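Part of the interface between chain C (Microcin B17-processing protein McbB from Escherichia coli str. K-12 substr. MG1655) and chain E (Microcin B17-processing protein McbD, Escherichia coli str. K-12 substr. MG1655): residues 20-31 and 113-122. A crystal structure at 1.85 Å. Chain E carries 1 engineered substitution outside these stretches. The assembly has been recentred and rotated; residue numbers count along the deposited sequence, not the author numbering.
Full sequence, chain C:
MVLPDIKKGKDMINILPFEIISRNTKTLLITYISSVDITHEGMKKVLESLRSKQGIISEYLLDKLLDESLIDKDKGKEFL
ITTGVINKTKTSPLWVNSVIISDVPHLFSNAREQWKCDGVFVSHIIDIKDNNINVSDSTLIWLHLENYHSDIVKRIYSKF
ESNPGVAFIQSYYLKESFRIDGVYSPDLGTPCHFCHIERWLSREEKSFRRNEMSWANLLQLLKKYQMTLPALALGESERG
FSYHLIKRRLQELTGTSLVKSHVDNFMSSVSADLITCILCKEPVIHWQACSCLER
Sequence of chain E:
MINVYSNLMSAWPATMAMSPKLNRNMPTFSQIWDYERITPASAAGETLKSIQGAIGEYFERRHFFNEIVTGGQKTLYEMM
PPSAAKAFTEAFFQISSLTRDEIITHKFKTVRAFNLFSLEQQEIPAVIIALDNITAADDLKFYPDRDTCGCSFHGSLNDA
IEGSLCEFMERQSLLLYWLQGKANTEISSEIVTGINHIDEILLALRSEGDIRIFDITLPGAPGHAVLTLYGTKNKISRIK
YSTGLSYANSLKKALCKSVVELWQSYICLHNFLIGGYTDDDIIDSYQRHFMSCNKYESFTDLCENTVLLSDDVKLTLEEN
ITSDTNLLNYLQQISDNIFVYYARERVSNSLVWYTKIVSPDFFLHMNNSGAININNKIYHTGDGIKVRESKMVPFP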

# COMPACT_ATOMS: atom_id res chain seq x y z
N ILE C 20 -11.11 -45.43 8.09
CA ILE C 20 -11.21 -46.89 8.10
C ILE C 20 -9.82 -47.42 7.83
O ILE C 20 -9.15 -46.96 6.91
CB ILE C 20 -12.19 -47.52 7.06
CG1 ILE C 20 -12.24 -46.72 5.76
CG2 ILE C 20 -13.59 -47.62 7.64
CD1 ILE C 20 -12.81 -47.52 4.59
N ILE C 21 -9.38 -48.38 8.62
CA ILE C 21 -8.10 -49.06 8.37
C ILE C 21 -8.42 -50.53 8.13
O ILE C 21 -9.24 -51.11 8.87
CB ILE C 21 -7.06 -48.81 9.51
CG1 ILE C 21 -5.80 -49.66 9.31
CG2 ILE C 21 -7.65 -49.07 10.89
CD1 ILE C 21 -4.67 -49.31 10.27
N SER C 22 -7.82 -51.12 7.10
CA SER C 22 -8.06 -52.52 6.75
C SER C 22 -6.78 -53.34 6.75
O SER C 22 -5.71 -52.86 6.40
CB SER C 22 -8.77 -52.63 5.40
OG SER C 22 -10.12 -52.24 5.57
N ARG C 23 -6.91 -54.59 7.19
CA ARG C 23 -5.80 -55.55 7.20
C ARG C 23 -6.38 -56.91 6.84
O ARG C 23 -7.09 -57.53 7.65
CB ARG C 23 -5.10 -55.57 8.57
CG ARG C 23 -3.60 -55.80 8.46
CD ARG C 23 -2.89 -54.53 8.03
NE ARG C 23 -2.52 -53.69 9.17
CZ ARG C 23 -2.23 -52.39 9.11
NH1 ARG C 23 -2.29 -51.70 7.97
NH2 ARG C 23 -1.88 -51.76 10.23
N ASN C 24 -6.09 -57.35 5.61
CA ASN C 24 -6.79 -58.47 5.00
C ASN C 24 -8.31 -58.22 5.09
O ASN C 24 -8.80 -57.21 4.56
CB ASN C 24 -6.35 -59.80 5.64
N THR C 25 -9.03 -59.08 5.82
CA THR C 25 -10.49 -58.99 5.98
C THR C 25 -10.90 -58.27 7.27
O THR C 25 -12.09 -58.20 7.59
CB THR C 25 -11.10 -60.40 6.01
OG1 THR C 25 -10.64 -61.07 7.19
CG2 THR C 25 -10.70 -61.21 4.75
N LYS C 26 -9.93 -57.74 8.02
CA LYS C 26 -10.21 -57.00 9.23
C LYS C 26 -10.37 -55.53 8.85
O LYS C 26 -9.55 -55.00 8.09
CB LYS C 26 -9.06 -57.15 10.23
CG LYS C 26 -8.67 -58.59 10.56
CD LYS C 26 -9.82 -59.41 11.15
CE LYS C 26 -10.33 -58.85 12.48
NZ LYS C 26 -11.66 -59.46 12.77
N THR C 27 -11.39 -54.87 9.39
CA THR C 27 -11.63 -53.45 9.12
C THR C 27 -11.97 -52.79 10.44
O THR C 27 -12.80 -53.30 11.18
CB THR C 27 -12.75 -53.22 8.08
OG1 THR C 27 -12.35 -53.76 6.81
CG2 THR C 27 -13.02 -51.76 7.87
N LEU C 28 -11.31 -51.67 10.72
CA LEU C 28 -11.57 -50.88 11.92
C LEU C 28 -11.95 -49.45 11.50
O LEU C 28 -11.24 -48.82 10.69
CB LEU C 28 -10.33 -50.89 12.82
CG LEU C 28 -10.28 -49.96 14.04
CD1 LEU C 28 -11.38 -50.35 15.01
CD2 LEU C 28 -8.91 -49.97 14.72
N LEU C 29 -13.07 -48.96 12.04
CA LEU C 29 -13.61 -47.62 11.80
C LEU C 29 -13.30 -46.78 13.03
O LEU C 29 -13.52 -47.23 14.15
CB LEU C 29 -15.14 -47.69 11.62
CG LEU C 29 -15.96 -46.38 11.79
CD1 LEU C 29 -15.67 -45.43 10.64
CD2 LEU C 29 -17.47 -46.64 11.91
N ILE C 30 -12.78 -45.57 12.83
CA ILE C 30 -12.58 -44.65 13.93
C ILE C 30 -13.13 -43.29 13.54
O ILE C 30 -12.69 -42.71 12.56
CB ILE C 30 -11.10 -44.54 14.35
CG1 ILE C 30 -10.51 -45.95 14.57
CG2 ILE C 30 -10.98 -43.68 15.62
CD1 ILE C 30 -9.04 -45.96 14.97
N THR C 31 -14.09 -42.81 14.32
CA THR C 31 -14.72 -41.51 14.15
C THR C 31 -14.21 -40.62 15.27
O THR C 31 -13.40 -41.05 16.08
CB THR C 31 -16.26 -41.60 14.21
OG1 THR C 31 -16.69 -41.94 15.54
CG2 THR C 31 -16.75 -42.64 13.24
N ALA E 113 -5.66 -48.61 22.39
CA ALA E 113 -4.73 -49.05 21.36
C ALA E 113 -5.37 -50.11 20.49
O ALA E 113 -6.41 -50.69 20.84
CB ALA E 113 -3.45 -49.59 22.00
N PHE E 114 -4.76 -50.38 19.35
CA PHE E 114 -5.10 -51.59 18.60
C PHE E 114 -3.85 -52.32 18.16
O PHE E 114 -2.80 -51.71 18.00
CB PHE E 114 -6.02 -51.28 17.41
CG PHE E 114 -5.46 -50.30 16.41
CD1 PHE E 114 -4.67 -50.76 15.33
CD2 PHE E 114 -5.78 -48.96 16.47
CE1 PHE E 114 -4.18 -49.87 14.38
CE2 PHE E 114 -5.28 -48.07 15.53
CZ PHE E 114 -4.49 -48.53 14.47
N ASN E 115 -3.96 -53.63 17.99
CA ASN E 115 -2.86 -54.45 17.51
C ASN E 115 -2.57 -54.09 16.05
O ASN E 115 -3.48 -54.08 15.21
CB ASN E 115 -3.20 -55.95 17.68
CG ASN E 115 -2.09 -56.88 17.20
OD1 ASN E 115 -1.89 -57.08 15.99
ND2 ASN E 115 -1.38 -57.48 18.14
N LEU E 116 -1.31 -53.80 15.75
CA LEU E 116 -0.89 -53.35 14.42
C LEU E 116 -1.30 -54.30 13.28
O LEU E 116 -1.60 -53.84 12.17
CB LEU E 116 0.63 -53.15 14.40
CG LEU E 116 1.30 -52.67 13.11
CD1 LEU E 116 0.81 -51.29 12.75
CD2 LEU E 116 2.82 -52.66 13.25
N PHE E 117 -1.33 -55.59 13.56
CA PHE E 117 -1.58 -56.60 12.53
C PHE E 117 -3.03 -57.07 12.46
O PHE E 117 -3.58 -57.20 11.37
CB PHE E 117 -0.65 -57.79 12.76
CG PHE E 117 0.77 -57.40 13.02
CD1 PHE E 117 1.53 -56.83 12.01
CD2 PHE E 117 1.34 -57.58 14.27
CE1 PHE E 117 2.85 -56.46 12.24
CE2 PHE E 117 2.65 -57.22 14.52
CZ PHE E 117 3.41 -56.66 13.50
N SER E 118 -3.65 -57.34 13.61
CA SER E 118 -5.03 -57.87 13.64
C SER E 118 -6.11 -56.77 13.74
O SER E 118 -7.29 -57.06 13.54
CB SER E 118 -5.19 -58.82 14.83
OG SER E 118 -5.23 -58.10 16.04
N LEU E 119 -5.70 -55.54 14.06
CA LEU E 119 -6.60 -54.44 14.41
C LEU E 119 -7.48 -54.71 15.64
O LEU E 119 -8.44 -53.97 15.88
CB LEU E 119 -7.46 -53.98 13.21
CG LEU E 119 -6.66 -53.71 11.92
CD1 LEU E 119 -7.60 -53.17 10.85
CD2 LEU E 119 -5.50 -52.75 12.18
N GLU E 120 -7.12 -55.71 16.44
CA GLU E 120 -7.86 -56.03 17.66
C GLU E 120 -7.69 -54.89 18.67
O GLU E 120 -6.58 -54.50 19.02
CB GLU E 120 -7.39 -57.37 18.26
CG GLU E 120 -7.93 -57.65 19.66
CD GLU E 120 -7.67 -59.06 20.17
OE1 GLU E 120 -6.81 -59.78 19.62
OE2 GLU E 120 -8.33 -59.45 21.14
N GLN E 121 -8.82 -54.35 19.11
CA GLN E 121 -8.83 -53.25 20.05
C GLN E 121 -8.49 -53.74 21.44
O GLN E 121 -8.90 -54.81 21.85
CB GLN E 121 -10.20 -52.59 20.06
CG GLN E 121 -10.57 -51.97 18.73
CD GLN E 121 -11.82 -51.14 18.84
OE1 GLN E 121 -11.81 -50.10 19.48
NE2 GLN E 121 -12.91 -51.60 18.22
N GLN E 122 -7.72 -52.92 22.16
CA GLN E 122 -7.35 -53.23 23.53
C GLN E 122 -6.89 -51.95 24.24
O GLN E 122 -7.14 -50.84 23.76
CB GLN E 122 -6.25 -54.30 23.55
CG GLN E 122 -4.96 -53.89 22.89
CD GLN E 122 -3.83 -54.82 23.24
OE1 GLN E 122 -3.78 -55.94 22.74
NE2 GLN E 122 -2.93 -54.38 24.12

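What backbone shapes meet here? Chain C contributes a beta hairpin, its strands joined by a type II' turn from Arg23(C) to Lys26(C) and paired through reciprocal bonds such as Ile21(C) N to Leu28(C) O and Leu28(C) N to Ile21(C) O, both 2.8 Å. Chain E contributes a second hairpin with a longer loop, residues 116 to 118 having helical torsions before Leu119(E) turns to positive phi. No backbone-to-backbone hydrogen bond joins the two; side chains make the contact. Along each chain C strand the side chains alternate: Ile21(C), Arg23(C), Lys26(C), Leu28(C) and Ile30(C) start toward chain E, while Ser22(C) and Thr27(C) point away and pair their hydroxyls, Ser22(C) OG to Thr27(C) OG1, at 3.0 Å.

Why does Leu119(E) sit at the centre? It has the largest area covered by the opposing stretch, and its m,t rotamer extends the side chain onto the hairpin between its two strands. Leu119(E) CD1 lies 3.3 Å from Ile21(C) O and 4.1 Å from Leu28(C) CB, while Leu119(E) CD2 reaches 4.0 Å from Ile21(C) CD1. The carbonyl of Ile21(C) is already engaged by Leu28(C) N, so the methyl can pack against it without stranding an unpaired acceptor.

How is the aromatic ring of Phe114(E) used? With chi1 at 59° (p) and chi2 at 88°, its ring is presented to the hydrophobic side of the hairpin. Leu28(C), in its t,p rotamer, places CD2 over one face of the Phe114(E) ring, 4.0 Å from its centroid and 24° off the normal, a CH-pi contact in which the methyl meets the pi cloud. The extended t,t side chain of Ile21(C) brings CD1 to 4.2 Å from Phe114(E) CE1, and Ile30(C), m,t, brings its CD1 to 4.3 Å from Phe114(E) CE2.

What makes Arg23(C) the polar anchor? Its chi1 of -144° lies between wells, and chi2 and chi3 are both p, so the chain bends to set the guanidinium edge against the chain E loop. Arg23(C) NE and Arg23(C) NH2 both donate to Leu116(E) O, at 3.1 and 2.9 Å respectively, a forked pair sharing one acceptor. The loop has its own brace: Asn115(E) OD1 accepts from Phe117(E) N at 2.9 Å and Ser118(E) N at 3.0 Å. Beside the arginine, Lys26(C) lays its CG 3.6 Å from Ser118(E) O, but its m,m,m,t chain leads the amino end away, leaving an aliphatic contact.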